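Local atomic coordinates of methyltransferase domain-containing protein (Serratia marcescens, PDB entry 7CLF), a protein that probably transfers a methyl group from S-adenosyl-L-methionine to an oxygen of its substrate, acting as a dimeric O-methyltransferase. Residues T101-L106 against R129-I134; L242-H247 against A273-L278; T253-L258 against L311-L316. All coordinates share one frame; numbering follows the deposited sequence.

Interaction 1. Residues T101-L106 against R129-I134. With SAH (S-adenosyl-L-homocysteine), chain D.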
loop_
_atom_site.group_PDB
_atom_site.type_symbol
_atom_site.label_atom_id
_atom_site.label_comp_id
_atom_site.label_asym_id
_atom_site.label_seq_id
_atom_site.Cartn_x
_atom_site.Cartn_y
_atom_site.Cartn_z
ATOM N N THR A 101 -12.315 4.469 0.676
ATOM C CA THR A 101 -13.145 5.035 1.743
ATOM C C THR A 101 -12.761 4.481 3.104
ATOM O O THR A 101 -12.607 5.241 4.065
ATOM C CB THR A 101 -14.636 4.765 1.487
ATOM O OG1 THR A 101 -15.030 5.361 0.251
ATOM C CG2 THR A 101 -15.491 5.375 2.604
ATOM N N PHE A 102 -12.600 3.162 3.213
ATOM C CA PHE A 102 -12.487 2.525 4.518
ATOM C C PHE A 102 -11.109 1.935 4.802
ATOM O O PHE A 102 -10.499 2.285 5.815
ATOM C CB PHE A 102 -13.553 1.445 4.665
ATOM C CG PHE A 102 -14.966 1.978 4.589
ATOM C CD1 PHE A 102 -15.501 2.726 5.627
ATOM C CD2 PHE A 102 -15.746 1.738 3.468
ATOM C CE1 PHE A 102 -16.800 3.217 5.548
ATOM C CE2 PHE A 102 -17.045 2.231 3.380
ATOM C CZ PHE A 102 -17.570 2.970 4.425
ATOM N N LEU A 103 -10.618 1.025 3.962
ATOM C CA LEU A 103 -9.481 0.197 4.361
ATOM C C LEU A 103 -8.149 0.947 4.342
ATOM O O LEU A 103 -7.328 0.747 5.236
ATOM C CB LEU A 103 -9.392 -1.040 3.478
ATOM C CG LEU A 103 -10.578 -2.008 3.583
ATOM C CD1 LEU A 103 -10.207 -3.338 2.929
ATOM C CD2 LEU A 103 -11.050 -2.217 5.038
ATOM N N TYR A 104 -7.889 1.775 3.324
ATOM C CA TYR A 104 -6.594 2.460 3.286
ATOM C C TYR A 104 -6.467 3.450 4.442
ATOM O O TYR A 104 -5.414 3.470 5.097
ATOM C CB TYR A 104 -6.379 3.119 1.916
ATOM C CG TYR A 104 -5.012 3.757 1.675
ATOM C CD1 TYR A 104 -4.719 5.019 2.177
ATOM C CD2 TYR A 104 -4.032 3.109 0.907
ATOM C CE1 TYR A 104 -3.489 5.619 1.957
ATOM C CE2 TYR A 104 -2.776 3.711 0.675
ATOM C CZ TYR A 104 -2.526 4.964 1.200
ATOM O OH TYR A 104 -1.316 5.592 1.000
ATOM N N PRO A 105 -7.465 4.281 4.751
ATOM C CA PRO A 105 -7.352 5.101 5.979
ATOM C C PRO A 105 -7.140 4.279 7.241
ATOM O O PRO A 105 -6.292 4.634 8.062
ATOM C CB PRO A 105 -8.683 5.861 6.018
ATOM C CG PRO A 105 -9.128 5.902 4.598
ATOM C CD PRO A 105 -8.637 4.651 3.947
ATOM N N LEU A 106 -7.858 3.164 7.410
ATOM C CA LEU A 106 -7.777 2.444 8.682
ATOM C C LEU A 106 -6.430 1.755 8.847
ATOM O O LEU A 106 -5.850 1.779 9.944
ATOM C CB LEU A 106 -8.915 1.430 8.804
ATOM C CG LEU A 106 -10.301 2.003 9.104
ATOM C CD1 LEU A 106 -11.351 1.005 8.681
ATOM C CD2 LEU A 106 -10.460 2.342 10.599
ATOM N N ARG A 129 -19.574 4.460 15.844
ATOM C CA ARG A 129 -20.540 3.437 15.476
ATOM C C ARG A 129 -19.836 2.111 15.191
ATOM O O ARG A 129 -18.604 2.020 15.078
ATOM C CB ARG A 129 -21.357 3.879 14.263
ATOM C CG ARG A 129 -22.167 5.137 14.512
ATOM C CD ARG A 129 -22.858 5.606 13.258
ATOM N NE ARG A 129 -21.918 5.799 12.156
ATOM C CZ ARG A 129 -22.267 6.246 10.952
ATOM N NH1 ARG A 129 -23.541 6.542 10.688
ATOM N NH2 ARG A 129 -21.347 6.400 10.011
ATOM N N SER A 130 -20.642 1.065 15.091
ATOM C CA SER A 130 -20.102 -0.250 14.799
ATOM C C SER A 130 -19.561 -0.287 13.362
ATOM O O SER A 130 -19.873 0.566 12.533
ATOM C CB SER A 130 -21.181 -1.312 15.004
ATOM O OG SER A 130 -22.286 -1.060 14.141
ATOM N N TRP A 131 -18.718 -1.279 13.088
ATOM C CA TRP A 131 -18.138 -1.425 11.753
ATOM C C TRP A 131 -19.230 -1.455 10.688
ATOM O O TRP A 131 -19.252 -0.629 9.770
ATOM C CB TRP A 131 -17.280 -2.692 11.713
ATOM C CG TRP A 131 -16.861 -3.156 10.326
ATOM C CD1 TRP A 131 -17.007 -4.408 9.813
ATOM C CD2 TRP A 131 -16.218 -2.375 9.306
ATOM N NE1 TRP A 131 -16.514 -4.462 8.531
ATOM C CE2 TRP A 131 -16.023 -3.227 8.192
ATOM C CE3 TRP A 131 -15.795 -1.040 9.221
ATOM C CZ2 TRP A 131 -15.398 -2.792 7.011
ATOM C CZ3 TRP A 131 -15.195 -0.604 8.042
ATOM C CH2 TRP A 131 -14.998 -1.483 6.953
ATOM N N PHE A 132 -20.196 -2.358 10.838
ATOM C CA PHE A 132 -21.195 -2.493 9.786
ATOM C C PHE A 132 -22.106 -1.272 9.701
ATOM O O PHE A 132 -22.513 -0.897 8.599
ATOM C CB PHE A 132 -21.965 -3.794 9.977
ATOM C CG PHE A 132 -21.168 -4.997 9.580
ATOM C CD1 PHE A 132 -20.947 -5.281 8.225
ATOM C CD2 PHE A 132 -20.592 -5.812 10.535
ATOM C CE1 PHE A 132 -20.197 -6.382 7.831
ATOM C CE2 PHE A 132 -19.838 -6.903 10.153
ATOM C CZ PHE A 132 -19.638 -7.191 8.787
ATOM N N ASP A 133 -22.389 -0.602 10.822
ATOM C CA ASP A 133 -23.125 0.658 10.739
ATOM C C ASP A 133 -22.330 1.715 9.979
ATOM O O ASP A 133 -22.903 2.522 9.236
ATOM C CB ASP A 133 -23.458 1.166 12.137
ATOM C CG ASP A 133 -24.800 0.678 12.628
ATOM O OD1 ASP A 133 -25.496 -0.032 11.866
ATOM O OD2 ASP A 133 -25.144 0.998 13.785
ATOM N N ILE A 134 -21.010 1.741 10.167
ATOM C CA ILE A 134 -20.180 2.683 9.418
ATOM C C ILE A 134 -20.136 2.294 7.945
ATOM O O ILE A 134 -20.396 3.114 7.054
ATOM C CB ILE A 134 -18.770 2.758 10.030
ATOM C CG1 ILE A 134 -18.834 3.469 11.382
ATOM C CG2 ILE A 134 -17.840 3.488 9.097
ATOM C CD1 ILE A 134 -17.492 3.577 12.094
HETATM N N SAH D . -22.133 -14.631 3.260
HETATM C CA SAH D . -21.527 -13.813 2.210
HETATM C CB SAH D . -21.120 -12.421 2.729
HETATM C CG SAH D . -20.127 -12.312 3.889
HETATM S SD SAH D . -19.868 -10.575 4.416
HETATM C C SAH D . -20.334 -14.556 1.625
HETATM O O SAH D . -20.080 -15.712 1.978
HETATM O OXT SAH D . -19.612 -14.025 0.774
HETATM C "C5'" SAH D . -20.624 -10.824 6.043
HETATM C "C4'" SAH D . -22.123 -10.519 6.085
HETATM O "O4'" SAH D . -22.607 -10.753 7.402
HETATM C "C3'" SAH D . -22.407 -9.062 5.768
HETATM O "O3'" SAH D . -23.289 -8.972 4.683
HETATM C "C2'" SAH D . -23.065 -8.516 7.020
HETATM O "O2'" SAH D . -24.132 -7.640 6.743
HETATM C "C1'" SAH D . -23.533 -9.756 7.742
HETATM N N9 SAH D . -23.566 -9.543 9.197
HETATM C C8 SAH D . -22.598 -8.987 9.990
HETATM N N7 SAH D . -23.038 -8.978 11.274
HETATM C C5 SAH D . -24.275 -9.510 11.305
HETATM C C6 SAH D . -25.166 -9.732 12.345
HETATM N N6 SAH D . -24.835 -9.392 13.591
HETATM N N1 SAH D . -26.391 -10.307 12.070
HETATM C C2 SAH D . -26.711 -10.660 10.780
HETATM N N3 SAH D . -25.817 -10.434 9.741
HETATM C C4 SAH D . -24.621 -9.870 10.009
#
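W131 pushes the edge of its six-membered ring toward the face of F102, an offset edge-to-face pair with centroids 5.7 Å apart and planes at 86°. The leading atom is W131 CH2, 4.0 Å from F102 CB, which lies near the indole plane. With CG anti to the backbone N (chi1 167°), the long indole spans the gap between the two helices. The tightest approach is that of I134, whose CG2 methyl comes within 3.7 Å of F102 CE1; a beta-branched residue suits a place where a methyl must act close to its own backbone. Beyond this the packing slackens: L106 CD1 lies 4.2 Å from W131 CZ3, and L103 CD2 stays 4.4 Å from W131 CH2. The partly exposed start of 129-134 is the looser side, where S130 caps its own helix through a weak bond from D133 N. F132 faces the cofactor product, its ring sandwiched between SAH C8 and W131 CD1, so W131 lies in a second shell, behind F132, with F102 beyond it. Around the contact, W131 and I134 rest on R121 of helix 121-125, helix 286-298 packs on L103, L106 and W131, and F15 of the second subunit packs on L103.

Interaction 2. Residues L242-H247 against A273-L278. With SAH (S-adenosyl-L-homocysteine), chain D.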
loop_
_atom_site.group_PDB
_atom_site.type_symbol
_atom_site.label_atom_id
_atom_site.label_comp_id
_atom_site.label_asym_id
_atom_site.label_seq_id
_atom_site.Cartn_x
_atom_site.Cartn_y
_atom_site.Cartn_z
ATOM N N LEU A 242 -23.732 -19.941 7.431
ATOM C CA LEU A 242 -23.125 -18.683 7.840
ATOM C C LEU A 242 -21.824 -18.553 7.060
ATOM O O LEU A 242 -20.856 -19.257 7.353
ATOM C CB LEU A 242 -22.882 -18.676 9.349
ATOM C CG LEU A 242 -22.291 -17.416 9.957
ATOM C CD1 LEU A 242 -23.325 -16.309 9.903
ATOM C CD2 LEU A 242 -21.856 -17.703 11.379
ATOM N N GLY A 243 -21.799 -17.681 6.059
ATOM C CA GLY A 243 -20.619 -17.582 5.219
ATOM C C GLY A 243 -19.778 -16.342 5.425
ATOM O O GLY A 243 -20.238 -15.219 5.225
ATOM N N TRP A 244 -18.536 -16.536 5.795
ATOM C CA TRP A 244 -17.591 -15.399 5.897
ATOM C C TRP A 244 -18.048 -14.319 6.880
ATOM O O TRP A 244 -17.854 -13.186 6.589
ATOM C CB TRP A 244 -17.265 -14.864 4.505
ATOM C CG TRP A 244 -15.816 -15.048 4.200
ATOM C CD1 TRP A 244 -14.969 -15.941 4.776
ATOM C CD2 TRP A 244 -15.020 -14.278 3.291
ATOM N NE1 TRP A 244 -13.704 -15.781 4.290
ATOM C CE2 TRP A 244 -13.704 -14.764 3.379
ATOM C CE3 TRP A 244 -15.284 -13.212 2.439
ATOM C CZ2 TRP A 244 -12.668 -14.230 2.625
ATOM C CZ3 TRP A 244 -14.261 -12.678 1.696
ATOM C CH2 TRP A 244 -12.972 -13.184 1.791
ATOM N N MET A 245 -18.663 -14.703 7.992
ATOM C CA MET A 245 -19.058 -13.735 9.004
ATOM C C MET A 245 -18.361 -13.916 10.345
ATOM O O MET A 245 -18.142 -12.926 11.042
ATOM C CB MET A 245 -20.576 -13.774 9.237
ATOM C CG MET A 245 -21.111 -12.456 9.747
ATOM S SD MET A 245 -22.410 -12.719 10.944
ATOM C CE MET A 245 -21.484 -13.768 12.033
ATOM N N LEU A 246 -17.999 -15.143 10.718
ATOM C CA LEU A 246 -17.381 -15.365 12.018
ATOM C C LEU A 246 -16.110 -14.539 12.183
ATOM O O LEU A 246 -15.860 -13.980 13.258
ATOM C CB LEU A 246 -17.106 -16.857 12.210
ATOM C CG LEU A 246 -18.401 -17.656 12.424
ATOM C CD1 LEU A 246 -18.121 -19.123 12.687
ATOM C CD2 LEU A 246 -19.189 -17.056 13.576
ATOM N N HIS A 247 -15.311 -14.420 11.119
ATOM C CA HIS A 247 -14.040 -13.706 11.201
ATOM C C HIS A 247 -14.212 -12.207 11.386
ATOM O O HIS A 247 -13.219 -11.512 11.613
ATOM C CB HIS A 247 -13.207 -13.971 9.946
ATOM C CG HIS A 247 -13.796 -13.403 8.694
ATOM N ND1 HIS A 247 -14.180 -14.191 7.632
ATOM C CD2 HIS A 247 -14.073 -12.129 8.333
ATOM C CE1 HIS A 247 -14.666 -13.426 6.670
ATOM N NE2 HIS A 247 -14.610 -12.171 7.070
ATOM N N ALA A 273 -20.871 -23.456 8.704
ATOM C CA ALA A 273 -20.160 -22.197 8.565
ATOM C C ALA A 273 -19.025 -22.389 7.563
ATOM O O ALA A 273 -18.370 -23.437 7.544
ATOM C CB ALA A 273 -19.636 -21.699 9.921
ATOM N N SER A 274 -18.824 -21.397 6.698
ATOM C CA SER A 274 -17.754 -21.427 5.714
ATOM C C SER A 274 -16.820 -20.248 5.958
ATOM O O SER A 274 -17.262 -19.098 6.045
ATOM C CB SER A 274 -18.291 -21.410 4.275
ATOM O OG SER A 274 -19.107 -20.297 3.993
ATOM N N GLU A 275 -15.534 -20.546 6.076
ATOM C CA GLU A 275 -14.524 -19.546 6.371
ATOM C C GLU A 275 -13.290 -19.861 5.538
ATOM O O GLU A 275 -13.232 -20.877 4.841
ATOM C CB GLU A 275 -14.201 -19.522 7.873
ATOM C CG GLU A 275 -15.365 -19.084 8.743
ATOM C CD GLU A 275 -15.467 -17.571 8.834
ATOM O OE1 GLU A 275 -14.442 -16.923 9.124
ATOM O OE2 GLU A 275 -16.558 -17.024 8.609
ATOM N N THR A 276 -12.300 -18.972 5.593
ATOM C CA THR A 276 -11.002 -19.194 4.946
ATOM C C THR A 276 -9.974 -19.224 6.061
ATOM O O THR A 276 -9.363 -18.193 6.383
ATOM C CB THR A 276 -10.660 -18.120 3.912
ATOM O OG1 THR A 276 -10.692 -16.823 4.523
ATOM C CG2 THR A 276 -11.627 -18.161 2.747
ATOM N N PRO A 277 -9.757 -20.377 6.683
ATOM C CA PRO A 277 -8.994 -20.422 7.926
ATOM C C PRO A 277 -7.490 -20.357 7.696
ATOM O O PRO A 277 -6.981 -20.615 6.606
ATOM C CB PRO A 277 -9.392 -21.775 8.521
ATOM C CG PRO A 277 -9.706 -22.623 7.332
ATOM C CD PRO A 277 -10.245 -21.707 6.275
ATOM N N LEU A 278 -6.778 -20.011 8.766
ATOM C CA LEU A 278 -5.334 -20.190 8.740
ATOM C C LEU A 278 -5.007 -21.682 8.702
ATOM O O LEU A 278 -5.806 -22.530 9.119
ATOM C CB LEU A 278 -4.682 -19.538 9.960
ATOM C CG LEU A 278 -4.831 -18.024 10.085
ATOM C CD1 LEU A 278 -4.509 -17.642 11.508
ATOM C CD2 LEU A 278 -3.903 -17.311 9.109
HETATM N N SAH D . -22.133 -14.631 3.260
HETATM C CA SAH D . -21.527 -13.813 2.210
HETATM C CB SAH D . -21.120 -12.421 2.729
HETATM C CG SAH D . -20.127 -12.312 3.889
HETATM S SD SAH D . -19.868 -10.575 4.416
HETATM C C SAH D . -20.334 -14.556 1.625
HETATM O O SAH D . -20.080 -15.712 1.978
HETATM O OXT SAH D . -19.612 -14.025 0.774
HETATM C "C5'" SAH D . -20.624 -10.824 6.043
HETATM C "C4'" SAH D . -22.123 -10.519 6.085
HETATM O "O4'" SAH D . -22.607 -10.753 7.402
HETATM C "C3'" SAH D . -22.407 -9.062 5.768
HETATM O "O3'" SAH D . -23.289 -8.972 4.683
HETATM C "C2'" SAH D . -23.065 -8.516 7.020
HETATM O "O2'" SAH D . -24.132 -7.640 6.743
HETATM C "C1'" SAH D . -23.533 -9.756 7.742
HETATM N N9 SAH D . -23.566 -9.543 9.197
HETATM C C8 SAH D . -22.598 -8.987 9.990
HETATM N N7 SAH D . -23.038 -8.978 11.274
HETATM C C5 SAH D . -24.275 -9.510 11.305
HETATM C C6 SAH D . -25.166 -9.732 12.345
HETATM N N6 SAH D . -24.835 -9.392 13.591
HETATM N N1 SAH D . -26.391 -10.307 12.070
HETATM C C2 SAH D . -26.711 -10.660 10.780
HETATM N N3 SAH D . -25.817 -10.434 9.741
HETATM C C4 SAH D . -24.621 -9.870 10.009
HETATM O O HOH W 1 -19.044 -17.382 8.933
#
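E275 turns its carboxylate back across to the 244-247 turn, where each oxygen is used more than once. OE1 accepts two weak bonds from H247, from ND1 at 3.1 Å and from its backbone N; the imidazole presents its edge, with the ring and carboxylate planes 53° apart. H247 is the predicted proton acceptor, and these two weak bonds are consistent with the glutamate orienting it, as in related plant O-methyltransferases. OE2 takes a weak bond from L246 N, at 3.2 Å, and one from a bridging water, which accepts from M245 N and donates weakly to L242 O. The bend at chi2 (-84°) folds the glutamate into this position, and its length and two oxygens suit a turn with several N-H groups to satisfy. Behind the turn, S274 N donates to L242 O (3.0 Å) and W244 N to S274 O (2.9 Å), joining parallel strands 239-243 and 270-275. These strands are linked through helix 251-264 as a beta-alpha-beta unit of the Rossmann-like methyltransferase fold, with the cofactor product at their C-terminal ends. There G243 O accepts from SAH N at 2.8 Å, and glycine suits this place because a side chain here would run into the carboxylate O of SAH and crowd S274 OG. That hydroxyl is bonded to H241 and R331. The sulfur of M245 approaches the adenine, SD to SAH C5 being 3.7 Å. W244 NE1 lies 3.2 Å from T276 OG1, which sits at the indole edge, while H247 CE1 lies over one indole face.

Interaction 3. Residues T253-L258 against L311-L316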
loop_
_atom_site.group_PDB
_atom_site.type_symbol
_atom_site.label_atom_id
_atom_site.label_comp_id
_atom_site.label_asym_id
_atom_site.label_seq_id
_atom_site.Cartn_x
_atom_site.Cartn_y
_atom_site.Cartn_z
ATOM N N THR A 253 -17.352 -13.304 20.797
ATOM C CA THR A 253 -18.606 -13.041 20.099
ATOM C C THR A 253 -18.994 -14.202 19.189
ATOM O O THR A 253 -20.181 -14.530 19.065
ATOM C CB THR A 253 -18.491 -11.753 19.288
ATOM O OG1 THR A 253 -17.919 -10.728 20.106
ATOM C CG2 THR A 253 -19.853 -11.300 18.797
ATOM N N GLN A 254 -18.008 -14.834 18.540
ATOM C CA GLN A 254 -18.290 -16.005 17.718
ATOM C C GLN A 254 -18.982 -17.100 18.519
ATOM O O GLN A 254 -19.821 -17.824 17.977
ATOM C CB GLN A 254 -17.002 -16.537 17.093
ATOM C CG GLN A 254 -16.361 -15.582 16.095
ATOM C CD GLN A 254 -15.075 -16.133 15.524
ATOM O OE1 GLN A 254 -14.879 -17.343 15.485
ATOM N NE2 GLN A 254 -14.183 -15.246 15.090
ATOM N N LEU A 255 -18.661 -17.235 19.808
ATOM C CA LEU A 255 -19.375 -18.213 20.629
ATOM C C LEU A 255 -20.817 -17.782 20.875
ATOM O O LEU A 255 -21.725 -18.614 20.889
ATOM C CB LEU A 255 -18.650 -18.429 21.956
ATOM C CG LEU A 255 -17.301 -19.115 21.794
ATOM C CD1 LEU A 255 -16.420 -18.856 23.013
ATOM C CD2 LEU A 255 -17.497 -20.593 21.554
ATOM N N THR A 256 -21.041 -16.486 21.069
ATOM C CA THR A 256 -22.391 -15.962 21.260
ATOM C C THR A 256 -23.235 -16.137 20.004
ATOM O O THR A 256 -24.431 -16.455 20.078
ATOM C CB THR A 256 -22.292 -14.487 21.640
ATOM O OG1 THR A 256 -21.558 -14.367 22.866
ATOM C CG2 THR A 256 -23.661 -13.860 21.774
ATOM N N ILE A 257 -22.618 -15.915 18.844
ATOM C CA ILE A 257 -23.277 -16.131 17.559
ATOM C C ILE A 257 -23.625 -17.603 17.381
ATOM O O ILE A 257 -24.728 -17.957 16.953
ATOM C CB ILE A 257 -22.363 -15.635 16.421
ATOM C CG1 ILE A 257 -22.250 -14.108 16.471
ATOM C CG2 ILE A 257 -22.840 -16.166 15.067
ATOM C CD1 ILE A 257 -20.975 -13.557 15.852
ATOM N N LEU A 258 -22.681 -18.483 17.692
ATOM C CA LEU A 258 -22.924 -19.900 17.475
ATOM C C LEU A 258 -23.934 -20.456 18.472
ATOM O O LEU A 258 -24.666 -21.397 18.146
ATOM C CB LEU A 258 -21.609 -20.665 17.546
ATOM C CG LEU A 258 -20.645 -20.459 16.371
ATOM C CD1 LEU A 258 -19.283 -21.083 16.686
ATOM C CD2 LEU A 258 -21.238 -21.053 15.108
ATOM N N LEU A 311 -13.644 -25.552 14.923
ATOM C CA LEU A 311 -14.200 -26.823 15.361
ATOM C C LEU A 311 -14.466 -26.821 16.863
ATOM O O LEU A 311 -15.557 -27.189 17.322
ATOM C CB LEU A 311 -13.244 -27.943 14.972
ATOM C CG LEU A 311 -13.786 -29.358 15.033
ATOM C CD1 LEU A 311 -15.202 -29.370 14.493
ATOM C CD2 LEU A 311 -12.884 -30.278 14.224
ATOM N N ASP A 312 -13.479 -26.394 17.644
ATOM C CA ASP A 312 -13.672 -26.303 19.084
ATOM C C ASP A 312 -14.806 -25.350 19.418
ATOM O O ASP A 312 -15.605 -25.624 20.318
ATOM C CB ASP A 312 -12.375 -25.863 19.763
ATOM C CG ASP A 312 -11.246 -26.872 19.585
ATOM O OD1 ASP A 312 -11.543 -28.059 19.318
ATOM O OD2 ASP A 312 -10.061 -26.475 19.718
ATOM N N ARG A 313 -14.911 -24.231 18.694
ATOM C CA ARG A 313 -15.989 -23.291 18.981
ATOM C C ARG A 313 -17.364 -23.916 18.734
ATOM O O ARG A 313 -18.298 -23.698 19.516
ATOM C CB ARG A 313 -15.804 -22.013 18.168
ATOM C CG ARG A 313 -14.913 -20.984 18.865
ATOM C CD ARG A 313 -14.576 -19.783 17.999
ATOM N NE ARG A 313 -13.202 -19.357 18.234
ATOM C CZ ARG A 313 -12.375 -18.887 17.299
ATOM N NH1 ARG A 313 -12.769 -18.752 16.028
ATOM N NH2 ARG A 313 -11.143 -18.547 17.642
ATOM N N PHE A 314 -17.505 -24.708 17.665
ATOM C CA PHE A 314 -18.761 -25.423 17.428
ATOM C C PHE A 314 -19.122 -26.313 18.610
ATOM O O PHE A 314 -20.292 -26.409 18.994
ATOM C CB PHE A 314 -18.665 -26.293 16.168
ATOM C CG PHE A 314 -19.061 -25.600 14.896
ATOM C CD1 PHE A 314 -18.607 -24.325 14.610
ATOM C CD2 PHE A 314 -19.855 -26.251 13.963
ATOM C CE1 PHE A 314 -18.945 -23.702 13.418
ATOM C CE2 PHE A 314 -20.207 -25.631 12.770
ATOM C CZ PHE A 314 -19.743 -24.352 12.499
ATOM N N ARG A 315 -18.135 -27.011 19.172
ATOM C CA ARG A 315 -18.433 -27.913 20.279
ATOM C C ARG A 315 -18.782 -27.143 21.544
ATOM O O ARG A 315 -19.719 -27.511 22.254
ATOM C CB ARG A 315 -17.261 -28.863 20.517
ATOM C CG ARG A 315 -17.287 -30.061 19.599
ATOM C CD ARG A 315 -16.332 -31.138 20.059
ATOM N NE ARG A 315 -14.969 -30.879 19.609
ATOM C CZ ARG A 315 -14.515 -31.171 18.392
ATOM N NH1 ARG A 315 -15.318 -31.728 17.494
ATOM N NH2 ARG A 315 -13.251 -30.906 18.076
ATOM N N LEU A 316 -18.065 -26.053 21.824
ATOM C CA LEU A 316 -18.370 -25.247 23.001
ATOM C C LEU A 316 -19.746 -24.604 22.884
ATOM O O LEU A 316 -20.421 -24.371 23.899
ATOM C CB LEU A 316 -17.287 -24.184 23.195
ATOM C CG LEU A 316 -17.414 -23.115 24.295
ATOM C CD1 LEU A 316 -17.909 -23.714 25.618
ATOM C CD2 LEU A 316 -16.093 -22.397 24.507
#
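R313 lies against three residues of helix 251-264 in turn, and its course can be followed outward from the backbone. CB sits between two leucines, 3.9 Å from L258 CD1 and 4.0 Å from L255 CD2. CG stays on the second of these, 3.7 Å from L255 CD2, and CD passes Q254, 3.5 Å from its OE1. The chain bends at chi3 (-142°), NE and CZ also lie near Q254 OE1, and the guanidinium ends nearly perpendicular to the Q254 amide, with NH1 2.6 Å from OE1. NH1 is bonded to S305 OG and NH2 is bonded elsewhere, while Q254 NE2 is held by Y249 O. Arginine suits this place because its methylenes pack on the leucines while its charged end reaches the buried Q254 amide and S305. The axes of segments 253-258 and 311-316 cross at -51°, 9.3 Å apart at closest approach, neighbours on one side of the Rossmann-like sheet, where both L258 and F314 rest on F271. L258 CD2 meets F314 CE1 at 3.9 Å, the two side chains crossing at about a right angle; a branched aliphatic and a flat ring fill this buried flank. Toward solvent, the CD2 methyl of L255 packs 3.7 Å from CG of the exposed L316.

Interactions 1 and 2 are buried, whereas interaction 3 runs from the sheet side out to the exposed L316. Interaction 2 joins the two strands of the beta-alpha-beta unit, whose connecting helix 251-264 supplies one side of interaction 3, and the two touch: Q254 NE2 approaches L246 O at 2.8 Å, and F314 packs on A273. Interaction 1 stands apart, its centre about 20 Å from that of interaction 2, yet both touch the cofactor product, interaction 1 through F132. The chemistry follows the place: hydrocarbon and aromatic rings alone near the dimer-forming helices, backbone and carboxylate hydrogen bonding at the strand ends beside the predicted catalytic base, and aliphatic packing edged by an arginine between helices 251-264 and 307-316.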